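Local coordinates for tRNA-5-methyluridine(54) 2-sulfurtransferase (PDB 3VRH), which catalyses the ATP-dependent 2-thiolation of 5-methyluridine 54 in the T loop of tRNA, a modification that stabilises tRNAs in thermophiles, at residues Ser55-Lys69 / Val204-Ile216. Residues are numbered along the deposited sequence; the frame is centred on the assembly and turned at random.
Sequences SGGKDSAVTAYVLKK and VVAYALAVGLEYI. With BCN (bicine), chain D.
Helix 58-69 meets helix 204-211 near Val62 and Ala208, the short axes passing 9.7 Å apart at 63°. A Schellman motif at Gly212 then turns the chain back along the first helix, so that Tyr215 and Ile216 reach the turn preceding it. There Ile216 N donates to Gly56 O (3.1 Å) from above the carbonyl plane, and a water links Lys58 N with Ile216 O.

Between the helices, Val62 CG2 touches Ala208 CB at 3.8 Å and also meets Val204 and Leu213. The Tyr207 ring enters the hole formed by Val62, Tyr65, Val66 and Lys69. Its edge meets Tyr65 CD1, while its hydroxyl bonds to Glu31 of helix 23-40. Val211 CG2 sits over one face of the Tyr65 ring in a CH-pi contact, 10° off the ring normal.

The backbone places Lys58 CB over the centre of the Tyr215 ring, 3.4 Å from its centroid, and chi1 of 68° sends CG and CD toward Val204 and Val205. Lys58 NZ forms a salt bridge with Asp59 OD2 (3.1 Å), met on the syn side, and another with Glu201.

The sequence SGGKDS is the PP-loop of this ATPase family. Bicine O4 occupies it, accepting from Ser60 N at 3.0 Å, donating to Ser60 OG (2.7 Å) and bonding to Ser55 OG. Ser55 OG also accepts from Gly57 N, an ST turn that shapes the loop. Apolar packing thus predominates between the helices; at the 56-58 end, the Lys58-Tyr215 CH-pi contact, one backbone bond and a water bridge tie Tyr215 and Ile216 to the PP-loop.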
# COMPACT_ATOMS: atom_id res chain seq x y z
N SER A 55 19.71 19.93 -5.86
CA SER A 55 20.67 18.96 -5.32
C SER A 55 21.75 18.60 -6.33
O SER A 55 22.75 17.99 -5.99
CB SER A 55 19.93 17.67 -4.96
OG SER A 55 19.35 17.14 -6.15
N GLY A 56 21.53 18.97 -7.59
CA GLY A 56 22.33 18.43 -8.68
C GLY A 56 21.68 17.20 -9.32
O GLY A 56 22.13 16.75 -10.37
N GLY A 57 20.63 16.68 -8.69
CA GLY A 57 19.84 15.58 -9.24
C GLY A 57 18.96 16.04 -10.39
O GLY A 57 18.77 17.25 -10.59
N LYS A 58 18.42 15.11 -11.16
CA LYS A 58 17.63 15.48 -12.35
C LYS A 58 16.33 16.22 -12.01
O LYS A 58 15.86 17.04 -12.79
CB LYS A 58 17.28 14.23 -13.17
CG LYS A 58 16.28 13.29 -12.44
CD LYS A 58 15.99 12.01 -13.20
CE LYS A 58 14.92 11.19 -12.48
NZ LYS A 58 15.31 10.80 -11.08
N ASP A 59 15.73 15.90 -10.86
CA ASP A 59 14.36 16.31 -10.57
C ASP A 59 14.26 17.79 -10.21
O ASP A 59 13.44 18.52 -10.76
CB ASP A 59 13.76 15.43 -9.48
CG ASP A 59 13.85 13.94 -9.83
OD1 ASP A 59 13.10 13.51 -10.74
OD2 ASP A 59 14.69 13.21 -9.27
N SER A 60 15.11 18.23 -9.29
CA SER A 60 15.19 19.63 -8.96
C SER A 60 15.74 20.43 -10.14
O SER A 60 15.35 21.58 -10.34
CB SER A 60 16.03 19.83 -7.70
OG SER A 60 17.28 19.18 -7.80
N ALA A 61 16.63 19.83 -10.94
CA ALA A 61 17.16 20.51 -12.10
C ALA A 61 16.09 20.82 -13.13
O ALA A 61 16.04 21.92 -13.67
CB ALA A 61 18.28 19.70 -12.74
N VAL A 62 15.27 19.82 -13.44
CA VAL A 62 14.21 19.98 -14.43
C VAL A 62 13.16 20.94 -13.88
O VAL A 62 12.56 21.73 -14.62
CB VAL A 62 13.60 18.58 -14.80
CG1 VAL A 62 12.23 18.72 -15.48
CG2 VAL A 62 14.56 17.80 -15.69
N THR A 63 12.95 20.89 -12.57
CA THR A 63 11.97 21.76 -11.93
C THR A 63 12.39 23.21 -12.19
O THR A 63 11.62 23.99 -12.73
CB THR A 63 11.86 21.53 -10.41
OG1 THR A 63 11.38 20.21 -10.16
CG2 THR A 63 10.91 22.53 -9.78
N ALA A 64 13.63 23.55 -11.82
CA ALA A 64 14.10 24.93 -11.99
C ALA A 64 14.14 25.31 -13.45
O ALA A 64 13.83 26.44 -13.82
CB ALA A 64 15.46 25.11 -11.36
N TYR A 65 14.51 24.35 -14.29
CA TYR A 65 14.58 24.59 -15.72
C TYR A 65 13.22 24.98 -16.28
O TYR A 65 13.11 25.96 -17.02
CB TYR A 65 15.13 23.36 -16.46
CG TYR A 65 15.40 23.63 -17.94
CD1 TYR A 65 14.35 23.67 -18.86
CD2 TYR A 65 16.69 23.83 -18.41
CE1 TYR A 65 14.57 23.90 -20.19
CE2 TYR A 65 16.93 24.09 -19.77
CZ TYR A 65 15.86 24.12 -20.65
OH TYR A 65 16.07 24.36 -21.99
N VAL A 66 12.19 24.22 -15.95
CA VAL A 66 10.87 24.45 -16.52
C VAL A 66 10.16 25.67 -15.93
O VAL A 66 9.54 26.43 -16.67
CB VAL A 66 9.94 23.20 -16.42
CG1 VAL A 66 8.55 23.50 -16.96
CG2 VAL A 66 10.54 22.04 -17.20
N LEU A 67 10.25 25.85 -14.62
CA LEU A 67 9.67 27.05 -14.01
C LEU A 67 10.25 28.30 -14.68
O LEU A 67 9.53 29.26 -14.92
CB LEU A 67 9.94 27.09 -12.51
CG LEU A 67 9.19 26.06 -11.67
CD1 LEU A 67 9.49 26.27 -10.22
CD2 LEU A 67 7.71 26.12 -11.92
N LYS A 68 11.54 28.25 -15.00
CA LYS A 68 12.23 29.36 -15.67
C LYS A 68 11.69 29.55 -17.08
O LYS A 68 11.35 30.67 -17.47
CB LYS A 68 13.74 29.08 -15.73
CG LYS A 68 14.58 30.25 -16.24
CD LYS A 68 14.71 31.33 -15.17
CE LYS A 68 15.54 32.49 -15.69
NZ LYS A 68 15.46 33.65 -14.77
N LYS A 69 11.64 28.46 -17.84
CA LYS A 69 11.14 28.52 -19.21
C LYS A 69 9.68 28.99 -19.26
O LYS A 69 9.27 29.71 -20.17
CB LYS A 69 11.31 27.17 -19.89
CG LYS A 69 10.96 27.17 -21.36
CD LYS A 69 11.42 25.89 -22.04
CE LYS A 69 11.06 25.90 -23.53
NZ LYS A 69 11.41 24.65 -24.25
N VAL A 204 10.59 12.78 -16.72
CA VAL A 204 11.63 13.66 -16.20
C VAL A 204 12.99 13.31 -16.80
O VAL A 204 13.69 14.19 -17.33
CB VAL A 204 11.70 13.65 -14.67
CG1 VAL A 204 12.88 14.46 -14.18
CG2 VAL A 204 10.39 14.19 -14.08
N VAL A 205 13.36 12.03 -16.73
CA VAL A 205 14.59 11.58 -17.38
C VAL A 205 14.62 12.02 -18.85
O VAL A 205 15.61 12.62 -19.30
CB VAL A 205 14.78 10.05 -17.30
CG1 VAL A 205 15.92 9.60 -18.23
CG2 VAL A 205 15.07 9.64 -15.86
N ALA A 206 13.55 11.75 -19.58
CA ALA A 206 13.52 12.12 -20.99
C ALA A 206 13.64 13.64 -21.22
O ALA A 206 14.24 14.09 -22.20
CB ALA A 206 12.27 11.55 -21.66
N TYR A 207 13.08 14.42 -20.32
CA TYR A 207 13.12 15.86 -20.49
C TYR A 207 14.52 16.41 -20.27
O TYR A 207 15.01 17.19 -21.09
CB TYR A 207 12.11 16.56 -19.58
CG TYR A 207 12.00 18.03 -19.88
CD1 TYR A 207 12.79 18.96 -19.21
CD2 TYR A 207 11.11 18.49 -20.84
CE1 TYR A 207 12.69 20.32 -19.49
CE2 TYR A 207 11.01 19.85 -21.13
CZ TYR A 207 11.79 20.76 -20.44
OH TYR A 207 11.70 22.11 -20.72
N ALA A 208 15.15 16.03 -19.17
CA ALA A 208 16.52 16.43 -18.87
C ALA A 208 17.47 16.15 -20.04
O ALA A 208 18.29 16.97 -20.39
CB ALA A 208 17.03 15.72 -17.64
N LEU A 209 17.35 14.97 -20.61
CA LEU A 209 18.24 14.57 -21.68
C LEU A 209 17.94 15.39 -22.92
O LEU A 209 18.85 15.76 -23.65
CB LEU A 209 18.10 13.07 -21.95
CG LEU A 209 18.32 12.30 -20.63
CD1 LEU A 209 18.28 10.77 -20.78
CD2 LEU A 209 19.62 12.77 -19.92
N ALA A 210 16.66 15.71 -23.12
CA ALA A 210 16.26 16.50 -24.28
C ALA A 210 16.81 17.92 -24.21
O ALA A 210 17.21 18.47 -25.22
CB ALA A 210 14.75 16.52 -24.44
N VAL A 211 16.86 18.50 -23.01
CA VAL A 211 17.34 19.87 -22.89
C VAL A 211 18.82 19.97 -22.51
O VAL A 211 19.33 21.06 -22.29
CB VAL A 211 16.49 20.70 -21.90
CG1 VAL A 211 15.08 20.89 -22.43
CG2 VAL A 211 16.48 20.06 -20.51
N GLY A 212 19.51 18.83 -22.44
CA GLY A 212 20.95 18.85 -22.22
C GLY A 212 21.35 19.10 -20.78
O GLY A 212 22.47 19.54 -20.51
N LEU A 213 20.44 18.81 -19.85
CA LEU A 213 20.77 18.85 -18.43
C LEU A 213 21.53 17.58 -18.03
O LEU A 213 21.11 16.47 -18.34
CB LEU A 213 19.49 18.99 -17.59
CG LEU A 213 18.89 20.39 -17.45
CD1 LEU A 213 17.43 20.26 -16.97
CD2 LEU A 213 19.71 21.26 -16.47
N GLU A 214 22.65 17.77 -17.34
CA GLU A 214 23.41 16.67 -16.78
C GLU A 214 23.25 16.68 -15.26
O GLU A 214 23.19 17.75 -14.63
CB GLU A 214 24.89 16.81 -17.13
CG GLU A 214 25.16 17.02 -18.61
CD GLU A 214 26.53 17.66 -18.84
OE1 GLU A 214 27.55 16.94 -18.80
OE2 GLU A 214 26.58 18.90 -19.02
N TYR A 215 23.20 15.50 -14.66
CA TYR A 215 22.87 15.40 -13.24
C TYR A 215 23.54 14.20 -12.59
O TYR A 215 23.93 13.26 -13.27
CB TYR A 215 21.34 15.30 -13.07
CG TYR A 215 20.71 14.22 -13.91
CD1 TYR A 215 20.22 14.49 -15.19
CD2 TYR A 215 20.59 12.93 -13.44
CE1 TYR A 215 19.63 13.49 -15.97
CE2 TYR A 215 20.01 11.93 -14.19
CZ TYR A 215 19.53 12.21 -15.45
OH TYR A 215 18.95 11.19 -16.17
N ILE A 216 23.63 14.25 -11.27
CA ILE A 216 24.07 13.11 -10.48
C ILE A 216 22.88 12.20 -10.20
O ILE A 216 21.73 12.63 -10.26
CB ILE A 216 24.68 13.59 -9.15
CG1 ILE A 216 23.57 14.05 -8.20
CG2 ILE A 216 25.66 14.72 -9.38
CD1 ILE A 216 24.06 14.91 -7.05
N1 BCN D . 14.34 17.03 -4.97
C1 BCN D . 13.42 16.04 -5.66
C2 BCN D . 13.32 14.72 -5.00
O21 BCN D . 13.52 14.67 -3.75
O22 BCN D . 13.07 13.69 -5.66
C3 BCN D . 15.74 16.91 -5.48
C4 BCN D . 15.98 16.21 -6.83
O4 BCN D . 16.87 16.55 -7.57
C5 BCN D . 13.86 18.40 -5.20
C6 BCN D . 14.51 19.41 -4.36
O6 BCN D . 14.04 20.49 -4.22
O HOH W 1 18.93 12.38 -10.34